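Local atomic coordinates of major allergen Api g 1, isoallergen 1 (Apium graveolens, PDB entry 2BK0), a protein that is a major celery allergen of the Bet v 1 family of plant pathogenesis-related proteins and may bind abscisic acid. Residues L79-S84 against N100-V105; A38-E43 against L58-P63. One frame throughout, in Å; residues are numbered along the deposited sequence.

Contact 1 of 2, residues L79-S84 against N100-V105; sequences LTFDYS and NHVVLV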
loop_
_atom_site.group_PDB
_atom_site.type_symbol
_atom_site.label_atom_id
_atom_site.label_comp_id
_atom_site.label_asym_id
_atom_site.label_seq_id
_atom_site.Cartn_x
_atom_site.Cartn_y
_atom_site.Cartn_z
ATOM N N LEU A 79 6.566 12.579 6.382
ATOM C CA LEU A 79 6.771 11.365 5.591
ATOM C C LEU A 79 5.863 10.255 6.098
ATOM O O LEU A 79 6.293 9.128 6.340
ATOM C CB LEU A 79 8.242 10.927 5.605
ATOM C CG LEU A 79 9.283 11.989 5.262
ATOM C CD1 LEU A 79 10.648 11.363 5.355
ATOM C CD2 LEU A 79 9.055 12.559 3.878
ATOM N N THR A 80 4.596 10.608 6.242
ATOM C CA THR A 80 3.587 9.750 6.827
ATOM C C THR A 80 2.425 9.659 5.863
ATOM O O THR A 80 2.079 10.633 5.197
ATOM C CB THR A 80 3.121 10.331 8.166
ATOM O OG1 THR A 80 3.973 9.833 9.196
ATOM C CG2 THR A 80 1.670 9.957 8.494
ATOM N N PHE A 81 1.812 8.489 5.805
ATOM C CA PHE A 81 0.752 8.235 4.847
ATOM C C PHE A 81 -0.217 7.233 5.458
ATOM O O PHE A 81 0.195 6.204 5.994
ATOM C CB PHE A 81 1.373 7.717 3.549
ATOM C CG PHE A 81 0.386 7.352 2.502
ATOM C CD1 PHE A 81 -0.603 8.248 2.117
ATOM C CD2 PHE A 81 0.463 6.118 1.867
ATOM C CE1 PHE A 81 -1.519 7.912 1.125
ATOM C CE2 PHE A 81 -0.451 5.766 0.868
ATOM C CZ PHE A 81 -1.445 6.664 0.499
ATOM N N ASP A 82 -1.504 7.559 5.409
ATOM C CA ASP A 82 -2.543 6.726 6.001
ATOM C C ASP A 82 -3.607 6.436 4.955
ATOM O O ASP A 82 -4.105 7.349 4.296
ATOM C CB ASP A 82 -3.145 7.443 7.206
ATOM C CG ASP A 82 -2.090 7.829 8.228
ATOM O OD1 ASP A 82 -1.606 6.922 8.940
ATOM O OD2 ASP A 82 -1.732 9.032 8.305
ATOM N N TYR A 83 -3.923 5.157 4.787
ATOM C CA TYR A 83 -4.975 4.739 3.862
ATOM C C TYR A 83 -5.672 3.461 4.328
ATOM O O TYR A 83 -5.046 2.583 4.935
ATOM C CB TYR A 83 -4.422 4.559 2.442
ATOM C CG TYR A 83 -3.495 3.380 2.265
ATOM C CD1 TYR A 83 -3.959 2.176 1.737
ATOM C CD2 TYR A 83 -2.152 3.474 2.616
ATOM C CE1 TYR A 83 -3.107 1.091 1.569
ATOM C CE2 TYR A 83 -1.291 2.399 2.454
ATOM C CZ TYR A 83 -1.771 1.211 1.931
ATOM O OH TYR A 83 -0.906 0.151 1.771
ATOM N N SER A 84 -6.972 3.378 4.040
ATOM C CA SER A 84 -7.786 2.222 4.400
ATOM C C SER A 84 -8.317 1.510 3.159
ATOM O O SER A 84 -8.635 2.148 2.158
ATOM C CB SER A 84 -8.984 2.649 5.267
ATOM O OG SER A 84 -8.577 3.290 6.461
ATOM N N ASN A 100 -4.353 1.029 7.337
ATOM C CA ASN A 100 -2.911 1.039 7.119
ATOM C C ASN A 100 -2.289 2.373 7.479
ATOM O O ASN A 100 -2.897 3.421 7.286
ATOM C CB ASN A 100 -2.592 0.694 5.666
ATOM C CG ASN A 100 -3.178 -0.635 5.248
ATOM O OD1 ASN A 100 -4.198 -0.696 4.556
ATOM N ND2 ASN A 100 -2.547 -1.711 5.687
ATOM N N HIS A 101 -1.077 2.318 8.019
ATOM C CA HIS A 101 -0.309 3.508 8.335
ATOM C C HIS A 101 1.123 3.254 7.889
ATOM O O HIS A 101 1.735 2.287 8.325
ATOM C CB HIS A 101 -0.332 3.769 9.837
ATOM C CG HIS A 101 -1.705 3.908 10.415
ATOM N ND1 HIS A 101 -2.227 5.123 10.807
ATOM C CD2 HIS A 101 -2.659 2.985 10.689
ATOM C CE1 HIS A 101 -3.444 4.943 11.289
ATOM N NE2 HIS A 101 -3.730 3.654 11.231
ATOM N N VAL A 102 1.655 4.103 7.019
ATOM C CA VAL A 102 3.048 3.958 6.584
ATOM C C VAL A 102 3.891 5.117 7.102
ATOM O O VAL A 102 3.431 6.260 7.162
ATOM C CB VAL A 102 3.198 3.744 5.028
ATOM C CG1 VAL A 102 1.876 3.910 4.307
ATOM C CG2 VAL A 102 4.288 4.637 4.412
ATOM N N VAL A 103 5.120 4.792 7.489
ATOM C CA VAL A 103 6.054 5.759 8.041
ATOM C C VAL A 103 7.397 5.572 7.371
ATOM O O VAL A 103 7.929 4.465 7.358
ATOM C CB VAL A 103 6.245 5.526 9.547
ATOM C CG1 VAL A 103 7.258 6.500 10.131
ATOM C CG2 VAL A 103 4.915 5.644 10.283
ATOM N N LEU A 104 7.935 6.648 6.806
ATOM C CA LEU A 104 9.309 6.651 6.293
ATOM C C LEU A 104 10.230 7.281 7.334
ATOM O O LEU A 104 9.860 8.227 8.021
ATOM C CB LEU A 104 9.414 7.410 4.962
ATOM C CG LEU A 104 9.032 6.678 3.664
ATOM C CD1 LEU A 104 10.100 5.648 3.274
ATOM C CD2 LEU A 104 7.657 6.020 3.765
ATOM N N VAL A 105 11.431 6.732 7.450
ATOM C CA VAL A 105 12.432 7.211 8.384
ATOM C C VAL A 105 13.763 7.193 7.654
ATOM O O VAL A 105 14.102 6.194 7.029
ATOM C CB VAL A 105 12.492 6.293 9.630
ATOM C CG1 VAL A 105 13.727 6.547 10.457
ATOM C CG2 VAL A 105 11.256 6.487 10.501
#
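Asn100 opens the pairing opposite Tyr83, where two backbone hydrogen bonds close an antiparallel pair: Asn100 N to Tyr83 O (2.9 Å) and Tyr83 N to Asn100 O (3.2 Å). The tyrosine CG stands between its own backbone N and carbonyl carbon (chi1 69°), and the end of the side chain comes nearer the partner strand, where Asn100 CB sits over one ring face, displaced toward the rim, in a CH-pi contact 3.9 Å from the Tyr83 centroid. His101 and Asp82 lie on the sheet face opposite Tyr83 and Asn100, joined by a weak hydrogen bond from His101 ND1 to Asp82 OD1 (2.7 Å), with ring and carboxylate planes 71° apart; His101 NE2 is hydrogen-bonded to Glu99 OE1. Val102 shares the face of Asn100, Tyr83 and Phe81, and two backbone hydrogen bonds with Phe81. Its CG1 touches Phe81 CD2 at 3.6 Å and also reaches the Tyr83 ring edge, in plane, bridging two aromatic side chains. Val103 faces Thr80 as a non-hydrogen-bonded pair, on the face of Asp82 and His101. Leu104 N hydrogen-bonds to Leu79 O (3.0 Å), and their side chains cross at about a right angle. The hairpin lies mid-sheet between strands 66-75 and 112-122; Phe81, Leu79 and Leu104 also pack on helix 16-25, as the Bet v 1 fold lays helices against its curved sheet.

Contact 2 of 2, residues A38-E43 against L58-P63; sequences AYKSVE and LPDGGP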
loop_
_atom_site.group_PDB
_atom_site.type_symbol
_atom_site.label_atom_id
_atom_site.label_comp_id
_atom_site.label_asym_id
_atom_site.label_seq_id
_atom_site.Cartn_x
_atom_site.Cartn_y
_atom_site.Cartn_z
ATOM N N ALA A 38 1.190 -5.087 -12.632
ATOM C CA ALA A 38 0.786 -5.225 -11.235
ATOM C C ALA A 38 -0.709 -4.990 -11.050
ATOM O O ALA A 38 -1.311 -5.535 -10.129
ATOM C CB ALA A 38 1.571 -4.264 -10.367
ATOM N N TYR A 39 -1.297 -4.175 -11.923
ATOM C CA TYR A 39 -2.728 -3.892 -11.890
ATOM C C TYR A 39 -3.285 -3.835 -13.313
ATOM O O TYR A 39 -2.567 -4.108 -14.274
ATOM C CB TYR A 39 -2.993 -2.580 -11.140
ATOM C CG TYR A 39 -2.704 -1.344 -11.958
ATOM C CD1 TYR A 39 -3.742 -0.538 -12.432
ATOM C CD2 TYR A 39 -1.388 -0.991 -12.280
ATOM C CE1 TYR A 39 -3.480 0.597 -13.194
ATOM C CE2 TYR A 39 -1.110 0.144 -13.043
ATOM C CZ TYR A 39 -2.161 0.933 -13.496
ATOM O OH TYR A 39 -1.887 2.052 -14.250
ATOM N N LYS A 40 -4.561 -3.474 -13.430
ATOM C CA LYS A 40 -5.295 -3.551 -14.696
ATOM C C LYS A 40 -5.992 -2.234 -15.071
ATOM O O LYS A 40 -5.954 -1.810 -16.230
ATOM C CB LYS A 40 -6.332 -4.668 -14.584
ATOM C CG LYS A 40 -7.065 -5.017 -15.870
ATOM C CD LYS A 40 -8.351 -5.763 -15.551
ATOM C CE LYS A 40 -9.163 -6.058 -16.795
ATOM N NZ LYS A 40 -9.043 -7.480 -17.214
ATOM N N SER A 41 -6.648 -1.614 -14.091
ATOM C CA SER A 41 -7.390 -0.373 -14.303
ATOM C C SER A 41 -7.438 0.458 -13.017
ATOM O O SER A 41 -7.265 -0.066 -11.913
ATOM C CB SER A 41 -8.816 -0.683 -14.779
ATOM N N VAL A 42 -7.668 1.757 -13.179
ATOM C CA VAL A 42 -7.826 2.673 -12.050
ATOM C C VAL A 42 -8.817 3.794 -12.381
ATOM O O VAL A 42 -8.722 4.432 -13.433
ATOM C CB VAL A 42 -6.466 3.296 -11.630
ATOM C CG1 VAL A 42 -6.668 4.532 -10.761
ATOM C CG2 VAL A 42 -5.608 2.277 -10.894
ATOM N N GLU A 43 -9.775 4.003 -11.485
ATOM C CA GLU A 43 -10.527 5.247 -11.434
ATOM C C GLU A 43 -10.149 5.903 -10.109
ATOM O O GLU A 43 -10.021 5.217 -9.095
ATOM C CB GLU A 43 -12.037 4.993 -11.521
ATOM N N LEU A 58 -7.505 -5.747 -10.523
ATOM C CA LEU A 58 -6.308 -6.594 -10.597
ATOM C C LEU A 58 -6.288 -7.495 -11.844
ATOM O O LEU A 58 -7.330 -7.705 -12.474
ATOM C CB LEU A 58 -6.226 -7.449 -9.332
ATOM C CG LEU A 58 -5.881 -6.668 -8.058
ATOM C CD1 LEU A 58 -6.308 -7.430 -6.816
ATOM C CD2 LEU A 58 -4.392 -6.374 -8.006
ATOM N N PRO A 59 -5.100 -8.035 -12.208
ATOM C CA PRO A 59 -5.004 -8.926 -13.382
ATOM C C PRO A 59 -6.040 -10.045 -13.369
ATOM O O PRO A 59 -6.432 -10.507 -12.300
ATOM C CB PRO A 59 -3.594 -9.509 -13.270
ATOM C CG PRO A 59 -2.815 -8.477 -12.521
ATOM C CD PRO A 59 -3.784 -7.836 -11.562
ATOM N N ASP A 60 -6.461 -10.471 -14.556
ATOM C CA ASP A 60 -7.579 -11.411 -14.713
ATOM C C ASP A 60 -7.473 -12.677 -13.858
ATOM O O ASP A 60 -8.347 -12.943 -13.026
ATOM C CB ASP A 60 -7.745 -11.806 -16.189
ATOM C CG ASP A 60 -8.628 -10.840 -16.966
ATOM O OD1 ASP A 60 -9.167 -9.882 -16.367
ATOM O OD2 ASP A 60 -8.796 -11.056 -18.187
ATOM N N GLY A 61 -6.400 -13.439 -14.051
ATOM C CA GLY A 61 -6.308 -14.794 -13.506
ATOM C C GLY A 61 -5.695 -14.925 -12.126
ATOM O O GLY A 61 -4.847 -15.792 -11.904
ATOM N N GLY A 62 -6.135 -14.082 -11.194
ATOM C CA GLY A 62 -5.625 -14.103 -9.823
ATOM C C GLY A 62 -6.708 -14.446 -8.812
ATOM O O GLY A 62 -7.859 -14.682 -9.189
ATOM N N PRO A 63 -6.339 -14.495 -7.519
ATOM C CA PRO A 63 -7.298 -14.682 -6.427
ATOM C C PRO A 63 -8.259 -13.497 -6.264
ATOM O O PRO A 63 -9.470 -13.668 -6.380
ATOM C CB PRO A 63 -6.407 -14.829 -5.180
ATOM C CG PRO A 63 -5.014 -14.983 -5.666
ATOM C CD PRO A 63 -4.949 -14.405 -7.032
#
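Leu58 and Pro59 lie against the backbone of Ala38 and Tyr39, and this is the more closely packed part of a small surface contact. Leu58 CD2 approaches Ala38 O at 3.8 Å and Pro59 CD lies 3.7 Å from the same oxygen, so two apolar groups converge on one carbonyl; Pro59 CD also reaches Tyr39 CA (4.1 Å). Beside them, Lys40 runs its aliphatic part past the Leu58 carbonyl: Lys40 CB and CD each lie about 3.8 Å from Leu58 O. Its CG is anti to the backbone N (chi1 -172°), and the chain stays extended until a bend at chi4 (103°) directs NZ to Asp60. The looser, solvent side is this charged end. Lys40 NZ forms a salt bridge with Asp60 OD1, reached from above the carboxylate plane; at 2.9 Å resolution the modelled separation of 2.5 Å deserves no close reading. Both residues are exposed, so water probably weakens the attraction. Lys40 and Ser41 together face Thr57 in a classic beta bulge where edge strand 41-45 begins. Ala38 rests on Leu143 of helix 130-153, while in the 58-63 loop, between strands 53-57 and 66-75, a backbone hydrogen bond joins Leu58 to Thr65.

In the fold
Reading from the N terminus, the chain passes strand 3-12 and helices 16-25 and 27-34 before contact 2, which closes a loop that takes in the end of strand 41-45 and all of strand 53-57. Strand 66-75 then leads on to contact 1, which closes a second loop, the hairpin of strands 80-87 and 95-106. The loops follow in series, neither enclosing nor crossing the other. Their centres lie 23 Å apart, on opposite sides of the chain's centre, and their nearest atoms are about 12 Å apart. A single antiparallel sheet illustrates two modes of closure: strand pairing in its middle and loop packing beside its outermost strand 41-45, with helices 16-25 and 130-153 reached respectively.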